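Local coordinates for dTDP-4-dehydrorhamnose 3,5-epimerase (Elizabethkingia anophelis NUHP1, PDB 6C46), which probably catalyses the 3,5-epimerization of dTDP-4-dehydro-6-deoxy-alpha-D-glucose to dTDP-4-dehydro-beta-L-rhamnose, a step in dTDP-L-rhamnose biosynthesis, at residues A[9-14]-A[44-49]; A[19-24]-A[105-110]; A[36-41]-A[79-84]; A[89-94]-A[136-141]; A[119-122]-A[126-129]. One frame throughout, in Å; residues are numbered along the deposited sequence. Where two conformers were deposited one is given.

How the contacts relate
The five contacts spread through a cupin beta-sandwich. Contacts 2, 4 and 5 each join its two antiparallel sheets, and their centres lie close together: about 7 Å between contacts 4 and 5, and about 8 Å between contacts 2 and 5. Contacts 1 and 3 flank this core, about 11 Å apart, sharing helix 40-47 and the calcium ion; contact 1 lies at the surface, about 19 Å from contact 4. Along the chain, contact 1 interleaves with contacts 2 and 3, contact 3 is nested within contact 2, and contact 5 is nested within contact 4. Contacts 3 and 4 also reach the second subunit, so the sandwich interior and the dimer interface are built by neighbouring strands.

Contact 1: A[9-14]-A[44-49]; sequences MKLVKT and EELTGL. With CA (calcium ion), chain F.
Met9 meets Leu46 with the root of its side chain: its CB lies 3.8 Å from Leu46 CD1, and the same methyl approaches the backbone, Met9 O to Leu46 CD1 being 3.7 Å. The bend at chi3 (-83°) carries Met9 CE away toward strand 32-39, by Tyr38 and Asn39, and the side chain also packs on Lys42 and Phe43. Two residues on, Leu11 points the same way. Its CG is 3.9 Å from Leu46 CD1, which thus touches both Met9 and Leu11; Leu11 CD1 presses on Thr47 CG2 at 3.4 Å, tighter than normal van der Waals contact. Through these apolar touches helix 40-47 packs on strand 10-13, an outermost strand of the six-stranded sheet in this cupin-type sandwich; Val12, on that strand, is bonded through its backbone to Ile21 of the neighbouring strand. At the C-terminal end of the helix, Thr47 turns its methyl to Leu11 and uses OG1 in an ST turn: Leu49 N donates to Thr47 OG1 over 3.0 Å with an N-H...O angle of 159°, and OG1 is also hydrogen-bonded to Phe43 O. Gly48, with positive phi (64°), leaves the helix there, its N still bonded to Glu44 O at 2.9 Å. From the helix Glu44 grips the calcium ion with both carboxylate oxygens, OE2 at 2.4 Å; Glu40 and three waters complete the six ligand atoms.

Contact 2: A[19-24]-A[105-110]; sequences CYIIEP and KCYGME
Strands 20-23 and 106-112 run in broadly the same direction on facing sheets, and their closest CA atoms, Ile21 and Met109, are 9.3 Å apart. That spacing is bridged by side chains alone. Ile21 and Met109 reach toward each other tip to tip: Ile21 CG1 lies 3.6 Å from Met109 SD and 3.9 Å from Met109 CE, while the second branch, Ile21 CG2, comes to 4.1 Å from Met109 CE. Met109 CG is set between the backbone N and the carbonyl carbon (chi1 66°), which directs the chain at the isoleucine, and the bend at chi3 (-65°) turns CE alone across its end. The two side chains thus meet end to end between the sheets of the cupin sandwich, joining strand 20-23 of the six-stranded sheet to strand 106-112, an outermost strand of the five-stranded one. Ile21 CD1, which also touches Met109, meets Tyr107, the isoleucine and tyrosine side chains crossing at about a right angle. Ile21 CD1 is 3.8 Å from Tyr107 OH and 4.3 Å from Tyr107 CE2, so the methyl meets the phenolic end of the ring obliquely. Phe119 packs against both Tyr107 and Met109, and Pro15 also touches the Tyr107 side chain.

Contact 3: A[36-41]-A[79-84]; sequences EKYNEK and AKLVSC. With CA (calcium ion), chain F.
Tyr38 meets Leu81 CD2 obliquely. CB stands back, 4.4 Å from Leu81 CD2; CG is nearer, CD1 closest at 3.7 Å from the same methyl, and CE1 falls back to 4.1 Å. The methyl makes an off-centre CH-pi contact, its carbon 4.2 Å from the ring centroid and 30° from the ring normal. At the tip, Tyr38 OH hydrogen-bonds to Gly51 O, which holds the far end of the ring, and Phe53 packs edge-to-face with it. Tyr38 belongs to strand 32-39, which pairs antiparallel with a strand of the second subunit, so that a sheet continues across the dimer interface; Leu81 lies on strand 80-86, inside the six-stranded sheet of the cupin fold. One residue before Tyr38, the extended Lys37 spans to that strand and donates from NZ to Ser83 OG at 3.2 Å. Asn39 is the N-cap of helix 40-47, its OD1 bonded to Lys42 N, while ND2 donates to Glu36 OE2 (3.0 Å, N-H...O angle 174°) from above the carboxylate plane. In the helix's first turn, Glu40 OE2 binds the calcium ion at 2.3 Å and OE1 is hydrogen-bonded to His52 NE2 of the second subunit.

Contact 4: A[89-94]-A[136-141]; sequences VWDVAV and AVFSYK
Ala136 opens the contact by setting its CB 3.7 Å from Val89 CG1, where the two backbones come nearest, with CA atoms 7.0 Å apart. Strands 88-95 and 135-142 belong to opposite sheets of the cupin beta-sandwich; the axes of their parts 89-94 and 136-141 approach to 9.5 Å and cross at -31°, so the strands pack face to face through buried side chains. Val137 turns away from Val89 and its neighbours, onto Ile58 of its own chain and Tyr33 of the second subunit. Phe138 comes back into the sandwich and carries most of the remaining contact. With CG opposite its backbone N (chi1 -176°), the ring extends across the gap, and the Phe138 side chain crosses those of Val89 and Asp91 at about a right angle. Val89 CG2 meets the ring obliquely, 4.1 Å from Phe138 CD1, which means that the two methyls of Val89 serve different residues. Farther out, Asp91 OD1 comes to the ring edge, near its plane, 3.3 Å from Phe138 CZ and 3.4 Å from Phe138 CE1; the carboxylate and ring planes are only 15° apart. The oxygen thus faces edge hydrogens, probably a mildly favourable electrostatic contact. OD1 has a stronger partner in His127 NE2, to which it is hydrogen-bonded, and Phe129 stacks on the Phe138 ring. Next along the strand on this side comes Tyr140, the predicted proton donor, packed against Val82. At the end of the segment, Lys141 NZ forms a salt bridge with Asp56 OD2 of the second subunit.

Contact 5: A[119-122]-A[126-129]; sequences FYVP and AHGF
Val121 and His127 cross at about a right angle, and the touch between them is light: Val121 CG2 lies 4.2 Å from His127 CD2, approaching the imidazole obliquely. The torsions explain how the two branches are placed. In Val121 the methyl CG1 takes the position opposite the backbone N (chi1 -176°), and CG2, beside that N, is the one nearer the ring; Val121 CG1 lies closer to the histidine backbone, 4.4 Å from His127 CB and near Ala126 O. His127 holds its ring out from the strand (chi1 166°), and the rotation at chi2 (-102°) turns CD2 toward the valine and NE2 toward Asp91, its hydrogen-bond partner. The nearest CA atoms, those of Val121 and His127, are 7.5 Å apart. Only three residues separate the two segments, yet strand 118-121 lies in the six-stranded sheet and strand 125-131 in the five-stranded one, so this is a short connection that passes from one sheet of the cupin sandwich to the other. Lys80 and Val82 of strand 80-86 also pack against the imidazole. The His127 side chain lies about 6 Å from those of His70 and Tyr140, the predicted proton acceptor and donor, and His127 is joined to His70 by backbone hydrogen bonding.

Contact 1: A[9-14]-A[44-49]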
# COMPACT_ATOMS: atom_id res chain seq x y z
N MET A 9 -4.39 16.28 5.57
CA MET A 9 -3.44 15.76 4.58
C MET A 9 -2.58 16.90 4.04
O MET A 9 -3.07 18.02 3.80
CB MET A 9 -4.18 15.07 3.45
CG MET A 9 -3.30 14.63 2.29
SD MET A 9 -4.24 13.73 1.02
CE MET A 9 -4.24 12.06 1.75
N LYS A 10 -1.30 16.63 3.82
CA LYS A 10 -0.38 17.66 3.34
C LYS A 10 0.05 17.30 1.93
O LYS A 10 0.85 16.38 1.73
CB LYS A 10 0.84 17.80 4.24
CG LYS A 10 1.65 19.05 3.83
CD LYS A 10 2.93 19.26 4.66
CE LYS A 10 2.72 19.85 6.03
NZ LYS A 10 4.06 20.20 6.62
N LEU A 11 -0.50 18.00 0.94
CA LEU A 11 -0.14 17.83 -0.46
C LEU A 11 0.74 19.00 -0.85
O LEU A 11 0.32 20.14 -0.70
CB LEU A 11 -1.38 17.81 -1.37
CG LEU A 11 -2.39 16.68 -1.14
CD1 LEU A 11 -3.46 16.72 -2.21
CD2 LEU A 11 -1.69 15.38 -1.21
N VAL A 12 1.93 18.72 -1.37
CA VAL A 12 2.89 19.77 -1.70
C VAL A 12 2.91 19.98 -3.21
O VAL A 12 3.03 19.02 -3.98
CB VAL A 12 4.29 19.42 -1.17
CG1 VAL A 12 5.31 20.44 -1.64
CG2 VAL A 12 4.27 19.37 0.38
N LYS A 13 2.78 21.24 -3.64
CA LYS A 13 2.75 21.59 -5.05
C LYS A 13 4.06 21.21 -5.75
O LYS A 13 5.15 21.32 -5.18
CB LYS A 13 2.51 23.11 -5.18
CG LYS A 13 2.25 23.57 -6.61
CD LYS A 13 0.80 23.35 -6.99
CE LYS A 13 0.49 23.99 -8.35
NZ LYS A 13 1.22 23.29 -9.46
N THR A 14 3.95 20.79 -7.00
CA THR A 14 5.13 20.65 -7.86
C THR A 14 4.96 21.56 -9.08
O THR A 14 3.89 22.15 -9.27
CB THR A 14 5.32 19.20 -8.33
OG1 THR A 14 4.34 18.89 -9.32
CG2 THR A 14 5.17 18.24 -7.16
N GLU A 44 -9.53 13.71 -2.13
CA GLU A 44 -10.55 14.23 -3.04
C GLU A 44 -11.04 15.61 -2.61
O GLU A 44 -11.27 16.48 -3.46
CB GLU A 44 -11.72 13.23 -3.15
CG GLU A 44 -11.25 11.97 -3.87
CD GLU A 44 -12.35 10.90 -4.02
OE1 GLU A 44 -13.38 10.94 -3.31
OE2 GLU A 44 -12.17 10.05 -4.90
N GLU A 45 -11.18 15.84 -1.29
CA GLU A 45 -11.55 17.16 -0.79
C GLU A 45 -10.53 18.22 -1.22
O GLU A 45 -10.90 19.34 -1.58
CB GLU A 45 -11.67 17.14 0.74
CG GLU A 45 -12.93 16.46 1.29
CD GLU A 45 -12.95 16.24 2.82
OE1 GLU A 45 -11.87 16.16 3.48
OE2 GLU A 45 -14.07 16.13 3.36
N LEU A 46 -9.25 17.88 -1.17
CA LEU A 46 -8.22 18.87 -1.48
C LEU A 46 -8.07 19.10 -2.97
O LEU A 46 -7.71 20.21 -3.39
CB LEU A 46 -6.87 18.41 -0.91
CG LEU A 46 -6.67 18.60 0.60
CD1 LEU A 46 -5.46 17.78 1.05
CD2 LEU A 46 -6.45 20.10 0.91
N THR A 47 -8.28 18.08 -3.80
CA THR A 47 -7.89 18.21 -5.19
C THR A 47 -9.05 18.29 -6.17
O THR A 47 -8.83 18.66 -7.32
CB THR A 47 -7.00 17.05 -5.60
OG1 THR A 47 -7.75 15.83 -5.50
CG2 THR A 47 -5.83 17.00 -4.68
N GLY A 48 -10.25 17.86 -5.77
CA GLY A 48 -11.29 17.66 -6.76
C GLY A 48 -10.99 16.58 -7.79
O GLY A 48 -11.72 16.46 -8.78
N LEU A 49 -9.93 15.80 -7.59
CA LEU A 49 -9.58 14.70 -8.48
C LEU A 49 -10.11 13.38 -7.94
O LEU A 49 -10.45 13.26 -6.76
CB LEU A 49 -8.06 14.60 -8.65
CG LEU A 49 -7.37 15.85 -9.21
CD1 LEU A 49 -5.87 15.65 -9.18
CD2 LEU A 49 -7.81 16.06 -10.63
CA CA F . -14.11 8.72 -4.34
O HOH W 1 -15.90 10.13 -5.06
O HOH W 2 -15.41 8.68 -2.34
O HOH W 3 -13.75 8.27 -6.73

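Contact 2: A[19-24]-A[105-110]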
# COMPACT_ATOMS: atom_id res chain seq x y z
N CYS A 19 -0.03 17.50 -10.15
CA CYS A 19 0.94 16.51 -9.70
C CYS A 19 1.45 16.94 -8.32
O CYS A 19 1.98 18.05 -8.18
CB CYS A 19 2.04 16.40 -10.76
SG CYS A 19 3.46 15.38 -10.41
N TYR A 20 1.28 16.09 -7.31
CA TYR A 20 1.53 16.49 -5.92
C TYR A 20 2.42 15.49 -5.20
O TYR A 20 2.43 14.29 -5.51
CB TYR A 20 0.22 16.62 -5.09
CG TYR A 20 -0.70 17.65 -5.68
CD1 TYR A 20 -0.45 19.01 -5.53
CD2 TYR A 20 -1.83 17.25 -6.39
CE1 TYR A 20 -1.27 19.96 -6.11
CE2 TYR A 20 -2.67 18.19 -6.95
CZ TYR A 20 -2.39 19.53 -6.81
OH TYR A 20 -3.23 20.44 -7.39
N ILE A 21 3.12 16.01 -4.20
CA ILE A 21 3.84 15.20 -3.22
C ILE A 21 2.97 15.09 -1.98
O ILE A 21 2.51 16.11 -1.44
CB ILE A 21 5.20 15.85 -2.88
CG1 ILE A 21 6.07 15.93 -4.14
CG2 ILE A 21 5.91 15.06 -1.74
CD1 ILE A 21 7.20 16.96 -3.99
N ILE A 22 2.77 13.87 -1.48
CA ILE A 22 2.09 13.68 -0.19
C ILE A 22 3.17 13.57 0.87
O ILE A 22 3.95 12.61 0.88
CB ILE A 22 1.22 12.43 -0.17
CG1 ILE A 22 0.29 12.41 -1.38
CG2 ILE A 22 0.43 12.39 1.19
CD1 ILE A 22 -0.81 11.33 -1.33
N GLU A 23 3.21 14.55 1.76
CA GLU A 23 4.13 14.55 2.89
C GLU A 23 3.40 14.01 4.11
O GLU A 23 2.36 14.57 4.48
CB GLU A 23 4.65 15.96 3.17
CG GLU A 23 5.47 16.08 4.47
CD GLU A 23 5.96 17.52 4.70
OE1 GLU A 23 6.20 18.22 3.70
OE2 GLU A 23 6.08 17.94 5.86
N PRO A 24 3.91 12.97 4.75
CA PRO A 24 3.17 12.34 5.85
C PRO A 24 3.33 13.12 7.15
O PRO A 24 4.32 13.81 7.38
CB PRO A 24 3.83 10.97 5.96
CG PRO A 24 5.29 11.31 5.70
CD PRO A 24 5.26 12.41 4.61
N LYS A 105 6.44 19.34 -19.85
CA LYS A 105 7.35 19.62 -18.74
C LYS A 105 7.51 18.38 -17.88
O LYS A 105 6.61 17.52 -17.81
CB LYS A 105 6.83 20.77 -17.86
CG LYS A 105 6.61 22.09 -18.59
CD LYS A 105 7.90 22.54 -19.26
CE LYS A 105 7.94 24.05 -19.50
NZ LYS A 105 6.75 24.52 -20.25
N CYS A 106 8.67 18.29 -17.20
CA CYS A 106 9.01 17.12 -16.41
C CYS A 106 9.36 17.54 -14.99
O CYS A 106 9.76 18.67 -14.74
CB CYS A 106 10.19 16.34 -17.00
SG CYS A 106 10.05 16.10 -18.78
N TYR A 107 9.24 16.59 -14.07
CA TYR A 107 9.62 16.82 -12.69
C TYR A 107 10.11 15.51 -12.09
O TYR A 107 9.50 14.46 -12.29
CB TYR A 107 8.45 17.36 -11.87
CG TYR A 107 8.81 17.65 -10.41
CD1 TYR A 107 9.58 18.75 -10.07
CD2 TYR A 107 8.35 16.83 -9.40
CE1 TYR A 107 9.91 19.02 -8.74
CE2 TYR A 107 8.68 17.10 -8.07
CZ TYR A 107 9.44 18.18 -7.75
OH TYR A 107 9.75 18.41 -6.43
N GLY A 108 11.22 15.57 -11.38
CA GLY A 108 11.77 14.40 -10.73
C GLY A 108 12.01 14.65 -9.26
O GLY A 108 12.26 15.78 -8.84
N MET A 109 12.00 13.57 -8.49
CA MET A 109 12.22 13.67 -7.05
C MET A 109 12.64 12.31 -6.51
O MET A 109 12.29 11.26 -7.07
CB MET A 109 10.94 14.14 -6.34
CG MET A 109 9.81 13.10 -6.45
SD MET A 109 8.37 13.55 -5.49
CE MET A 109 9.04 13.47 -3.82
N GLU A 110 13.35 12.35 -5.38
CA GLU A 110 13.75 11.12 -4.71
C GLU A 110 12.62 10.60 -3.82
O GLU A 110 12.07 11.35 -3.01
CB GLU A 110 15.03 11.33 -3.88
CG GLU A 110 15.43 10.06 -3.09
CD GLU A 110 16.83 10.11 -2.49
OE1 GLU A 110 17.00 9.59 -1.36
OE2 GLU A 110 17.75 10.65 -3.13

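Contact 3: A[36-41]-A[79-84]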
# COMPACT_ATOMS: atom_id res chain seq x y z
N GLU A 36 -0.96 8.03 8.91
CA GLU A 36 -1.96 7.78 7.87
C GLU A 36 -1.29 8.05 6.54
O GLU A 36 -0.98 9.19 6.20
CB GLU A 36 -3.18 8.68 8.07
CG GLU A 36 -4.29 8.43 7.03
CD GLU A 36 -5.47 9.39 7.19
OE1 GLU A 36 -5.29 10.61 7.01
OE2 GLU A 36 -6.58 8.90 7.50
N LYS A 37 -1.02 6.99 5.78
CA LYS A 37 -0.31 7.17 4.53
C LYS A 37 -1.20 7.81 3.47
O LYS A 37 -0.75 8.69 2.74
CB LYS A 37 0.18 5.81 4.03
CG LYS A 37 0.96 5.88 2.74
CD LYS A 37 1.75 4.55 2.55
CE LYS A 37 2.42 4.50 1.17
NZ LYS A 37 3.36 3.33 1.02
N TYR A 38 -2.46 7.39 3.38
CA TYR A 38 -3.32 7.90 2.33
C TYR A 38 -4.75 7.86 2.83
O TYR A 38 -5.13 6.95 3.58
CB TYR A 38 -3.19 7.08 1.03
CG TYR A 38 -4.17 7.56 -0.04
CD1 TYR A 38 -3.97 8.77 -0.68
CD2 TYR A 38 -5.30 6.81 -0.36
CE1 TYR A 38 -4.86 9.23 -1.63
CE2 TYR A 38 -6.21 7.27 -1.32
CZ TYR A 38 -5.97 8.48 -1.95
OH TYR A 38 -6.83 8.98 -2.90
N ASN A 39 -5.55 8.82 2.38
CA ASN A 39 -6.96 8.89 2.77
C ASN A 39 -7.72 9.44 1.57
O ASN A 39 -7.47 10.57 1.17
CB ASN A 39 -7.13 9.77 4.03
CG ASN A 39 -8.59 9.91 4.45
OD1 ASN A 39 -9.44 10.24 3.62
ND2 ASN A 39 -8.89 9.67 5.75
N GLU A 40 -8.62 8.65 1.00
CA GLU A 40 -9.28 9.05 -0.24
C GLU A 40 -10.13 10.30 -0.05
O GLU A 40 -10.15 11.18 -0.92
CB GLU A 40 -10.12 7.88 -0.76
CG GLU A 40 -10.94 8.27 -1.99
CD GLU A 40 -11.66 7.07 -2.59
OE1 GLU A 40 -11.15 5.93 -2.47
OE2 GLU A 40 -12.70 7.29 -3.24
N LYS A 41 -10.87 10.38 1.06
CA LYS A 41 -11.75 11.51 1.30
C LYS A 41 -10.96 12.80 1.39
O LYS A 41 -11.31 13.81 0.77
CB LYS A 41 -12.56 11.28 2.58
CG LYS A 41 -13.50 12.41 2.94
CD LYS A 41 -14.27 12.13 4.24
CE LYS A 41 -15.26 10.97 4.04
NZ LYS A 41 -16.03 10.60 5.28
N ALA A 79 -3.90 7.13 -13.29
CA ALA A 79 -3.21 7.92 -12.28
C ALA A 79 -2.45 6.98 -11.36
O ALA A 79 -2.91 5.87 -11.09
CB ALA A 79 -4.21 8.77 -11.48
N LYS A 80 -1.27 7.42 -10.90
CA LYS A 80 -0.37 6.59 -10.12
C LYS A 80 0.02 7.31 -8.83
O LYS A 80 0.38 8.49 -8.87
CB LYS A 80 0.89 6.22 -10.92
CG LYS A 80 0.56 5.37 -12.16
CD LYS A 80 1.70 5.34 -13.19
CE LYS A 80 1.28 4.57 -14.46
NZ LYS A 80 2.25 4.80 -15.62
N LEU A 81 -0.05 6.61 -7.71
CA LEU A 81 0.43 7.10 -6.42
C LEU A 81 1.60 6.21 -6.05
O LEU A 81 1.40 5.02 -5.76
CB LEU A 81 -0.66 7.04 -5.35
CG LEU A 81 -0.29 7.63 -4.00
CD1 LEU A 81 0.04 9.12 -4.10
CD2 LEU A 81 -1.47 7.38 -3.06
N VAL A 82 2.81 6.75 -6.08
CA VAL A 82 3.99 5.91 -6.03
C VAL A 82 4.82 6.24 -4.81
O VAL A 82 4.83 7.38 -4.31
CB VAL A 82 4.81 6.04 -7.34
CG1 VAL A 82 3.95 5.73 -8.55
CG2 VAL A 82 5.35 7.44 -7.50
N SER A 83 5.52 5.23 -4.30
CA SER A 83 6.42 5.44 -3.17
C SER A 83 7.45 4.32 -3.17
O SER A 83 7.35 3.36 -3.92
CB SER A 83 5.67 5.49 -1.84
OG SER A 83 4.93 4.29 -1.61
N CYS A 84 8.44 4.48 -2.31
CA CYS A 84 9.53 3.52 -2.22
C CYS A 84 9.49 2.91 -0.83
O CYS A 84 9.57 3.63 0.16
CB CYS A 84 10.87 4.21 -2.51
SG CYS A 84 12.26 3.14 -2.31
CA CA F . -14.11 8.72 -4.34
O HOH W 1 -15.90 10.13 -5.06
O HOH W 2 -15.41 8.68 -2.34
O HOH W 3 -13.75 8.27 -6.73

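Contact 4: A[89-94]-A[136-141]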
# COMPACT_ATOMS: atom_id res chain seq x y z
N VAL A 89 14.79 5.57 -4.79
CA VAL A 89 14.64 5.71 -6.24
C VAL A 89 14.52 7.19 -6.60
O VAL A 89 14.18 8.04 -5.77
CB VAL A 89 13.42 4.96 -6.81
CG1 VAL A 89 13.47 3.46 -6.46
CG2 VAL A 89 12.10 5.63 -6.34
N TRP A 90 14.85 7.49 -7.85
CA TRP A 90 14.57 8.79 -8.45
C TRP A 90 13.43 8.59 -9.43
O TRP A 90 13.53 7.79 -10.36
CB TRP A 90 15.81 9.36 -9.16
CG TRP A 90 15.61 10.77 -9.68
CD1 TRP A 90 15.30 11.14 -10.96
CD2 TRP A 90 15.70 11.97 -8.92
NE1 TRP A 90 15.19 12.51 -11.04
CE2 TRP A 90 15.44 13.05 -9.80
CE3 TRP A 90 15.98 12.25 -7.57
CZ2 TRP A 90 15.45 14.38 -9.38
CZ3 TRP A 90 16.00 13.58 -7.16
CH2 TRP A 90 15.74 14.62 -8.06
N ASP A 91 12.33 9.30 -9.20
CA ASP A 91 11.08 9.08 -9.90
C ASP A 91 10.77 10.32 -10.74
O ASP A 91 10.90 11.43 -10.24
CB ASP A 91 9.96 8.85 -8.91
CG ASP A 91 8.71 8.34 -9.57
OD1 ASP A 91 8.51 7.10 -9.59
OD2 ASP A 91 7.97 9.18 -10.10
N VAL A 92 10.33 10.12 -11.99
CA VAL A 92 10.12 11.24 -12.93
C VAL A 92 8.73 11.15 -13.53
O VAL A 92 8.28 10.07 -13.92
CB VAL A 92 11.18 11.23 -14.05
CG1 VAL A 92 10.86 12.30 -15.08
CG2 VAL A 92 12.59 11.47 -13.48
N ALA A 93 8.04 12.29 -13.61
CA ALA A 93 6.75 12.40 -14.28
C ALA A 93 6.85 13.44 -15.39
O ALA A 93 7.59 14.42 -15.26
CB ALA A 93 5.65 12.80 -13.30
N VAL A 94 6.10 13.22 -16.48
CA VAL A 94 6.05 14.12 -17.64
C VAL A 94 4.60 14.38 -17.98
O VAL A 94 3.83 13.43 -18.21
CB VAL A 94 6.77 13.54 -18.87
CG1 VAL A 94 6.73 14.57 -20.03
CG2 VAL A 94 8.18 13.11 -18.51
N ALA A 136 15.93 -1.70 -4.54
CA ALA A 136 14.82 -0.90 -4.03
C ALA A 136 13.51 -1.62 -4.29
O ALA A 136 13.35 -2.29 -5.32
CB ALA A 136 14.76 0.48 -4.67
N VAL A 137 12.57 -1.47 -3.36
CA VAL A 137 11.20 -1.96 -3.55
C VAL A 137 10.33 -0.74 -3.83
O VAL A 137 10.34 0.25 -3.08
CB VAL A 137 10.71 -2.78 -2.34
CG1 VAL A 137 9.25 -3.18 -2.52
CG2 VAL A 137 11.52 -4.07 -2.24
N PHE A 138 9.62 -0.80 -4.95
CA PHE A 138 8.85 0.32 -5.49
C PHE A 138 7.38 -0.06 -5.44
O PHE A 138 7.02 -1.16 -5.84
CB PHE A 138 9.28 0.61 -6.94
CG PHE A 138 8.60 1.83 -7.56
CD1 PHE A 138 9.02 3.12 -7.22
CD2 PHE A 138 7.62 1.68 -8.54
CE1 PHE A 138 8.44 4.24 -7.83
CE2 PHE A 138 7.03 2.81 -9.16
CZ PHE A 138 7.45 4.10 -8.77
N SER A 139 6.54 0.84 -4.95
CA SER A 139 5.11 0.59 -4.83
C SER A 139 4.36 1.58 -5.71
O SER A 139 4.63 2.78 -5.66
CB SER A 139 4.66 0.73 -3.37
OG SER A 139 3.29 1.05 -3.27
N TYR A 140 3.44 1.09 -6.54
CA TYR A 140 2.60 2.03 -7.26
C TYR A 140 1.16 1.56 -7.25
O TYR A 140 0.88 0.40 -7.57
CB TYR A 140 3.10 2.30 -8.69
CG TYR A 140 3.31 1.16 -9.64
CD1 TYR A 140 2.45 1.00 -10.74
CD2 TYR A 140 4.38 0.28 -9.51
CE1 TYR A 140 2.63 -0.01 -11.65
CE2 TYR A 140 4.57 -0.74 -10.42
CZ TYR A 140 3.69 -0.88 -11.49
OH TYR A 140 3.87 -1.90 -12.39
N LYS A 141 0.28 2.44 -6.82
CA LYS A 141 -1.17 2.25 -6.85
C LYS A 141 -1.70 2.96 -8.08
O LYS A 141 -1.30 4.10 -8.37
CB LYS A 141 -1.83 2.82 -5.59
CG LYS A 141 -1.13 2.45 -4.27
CD LYS A 141 -1.98 2.82 -3.04
CE LYS A 141 -3.27 1.98 -2.93
NZ LYS A 141 -4.12 2.24 -1.72

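Contact 5: A[119-122]-A[126-129]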
# COMPACT_ATOMS: atom_id res chain seq x y z
N PHE A 119 4.24 10.25 -4.37
CA PHE A 119 4.22 11.13 -5.54
C PHE A 119 2.96 10.77 -6.32
O PHE A 119 2.77 9.60 -6.67
CB PHE A 119 5.49 10.90 -6.36
CG PHE A 119 5.71 11.87 -7.51
CD1 PHE A 119 6.38 11.44 -8.65
CD2 PHE A 119 5.34 13.19 -7.42
CE1 PHE A 119 6.64 12.32 -9.71
CE2 PHE A 119 5.59 14.07 -8.47
CZ PHE A 119 6.24 13.63 -9.62
N TYR A 120 2.07 11.74 -6.51
CA TYR A 120 0.82 11.51 -7.24
C TYR A 120 0.99 12.01 -8.67
O TYR A 120 1.20 13.21 -8.88
CB TYR A 120 -0.38 12.22 -6.59
CG TYR A 120 -1.62 12.14 -7.47
CD1 TYR A 120 -2.35 10.96 -7.56
CD2 TYR A 120 -2.05 13.24 -8.23
CE1 TYR A 120 -3.47 10.87 -8.38
CE2 TYR A 120 -3.19 13.15 -9.07
CZ TYR A 120 -3.89 11.96 -9.12
OH TYR A 120 -5.00 11.83 -9.93
N VAL A 121 0.88 11.10 -9.63
CA VAL A 121 1.07 11.33 -11.06
C VAL A 121 -0.30 11.21 -11.73
O VAL A 121 -0.85 10.09 -11.81
CB VAL A 121 2.05 10.30 -11.65
CG1 VAL A 121 2.31 10.61 -13.10
CG2 VAL A 121 3.38 10.26 -10.87
N PRO A 122 -0.88 12.29 -12.22
CA PRO A 122 -2.24 12.22 -12.78
C PRO A 122 -2.32 11.37 -14.05
O PRO A 122 -1.32 11.10 -14.70
CB PRO A 122 -2.57 13.69 -13.12
CG PRO A 122 -1.55 14.52 -12.31
CD PRO A 122 -0.33 13.66 -12.19
N ALA A 126 3.24 10.62 -18.34
CA ALA A 126 4.10 9.45 -18.40
C ALA A 126 4.94 9.40 -17.14
O ALA A 126 5.20 10.43 -16.50
CB ALA A 126 5.01 9.47 -19.64
N HIS A 127 5.39 8.19 -16.79
CA HIS A 127 6.05 7.99 -15.51
C HIS A 127 7.21 7.01 -15.65
O HIS A 127 7.14 6.05 -16.43
CB HIS A 127 5.05 7.45 -14.45
CG HIS A 127 5.72 6.92 -13.23
ND1 HIS A 127 5.88 5.56 -13.00
CD2 HIS A 127 6.29 7.55 -12.18
CE1 HIS A 127 6.54 5.39 -11.86
NE2 HIS A 127 6.80 6.58 -11.34
N GLY A 128 8.25 7.23 -14.86
CA GLY A 128 9.34 6.27 -14.82
C GLY A 128 10.18 6.47 -13.58
O GLY A 128 10.00 7.45 -12.85
N PHE A 129 11.12 5.55 -13.35
CA PHE A 129 12.00 5.72 -12.20
C PHE A 129 13.30 4.96 -12.41
O PHE A 129 13.38 4.04 -13.23
CB PHE A 129 11.33 5.27 -10.90
CG PHE A 129 11.22 3.78 -10.75
CD1 PHE A 129 12.15 3.07 -10.00
CD2 PHE A 129 10.15 3.08 -11.30
CE1 PHE A 129 12.03 1.70 -9.82
CE2 PHE A 129 10.02 1.71 -11.12
CZ PHE A 129 10.97 1.01 -10.39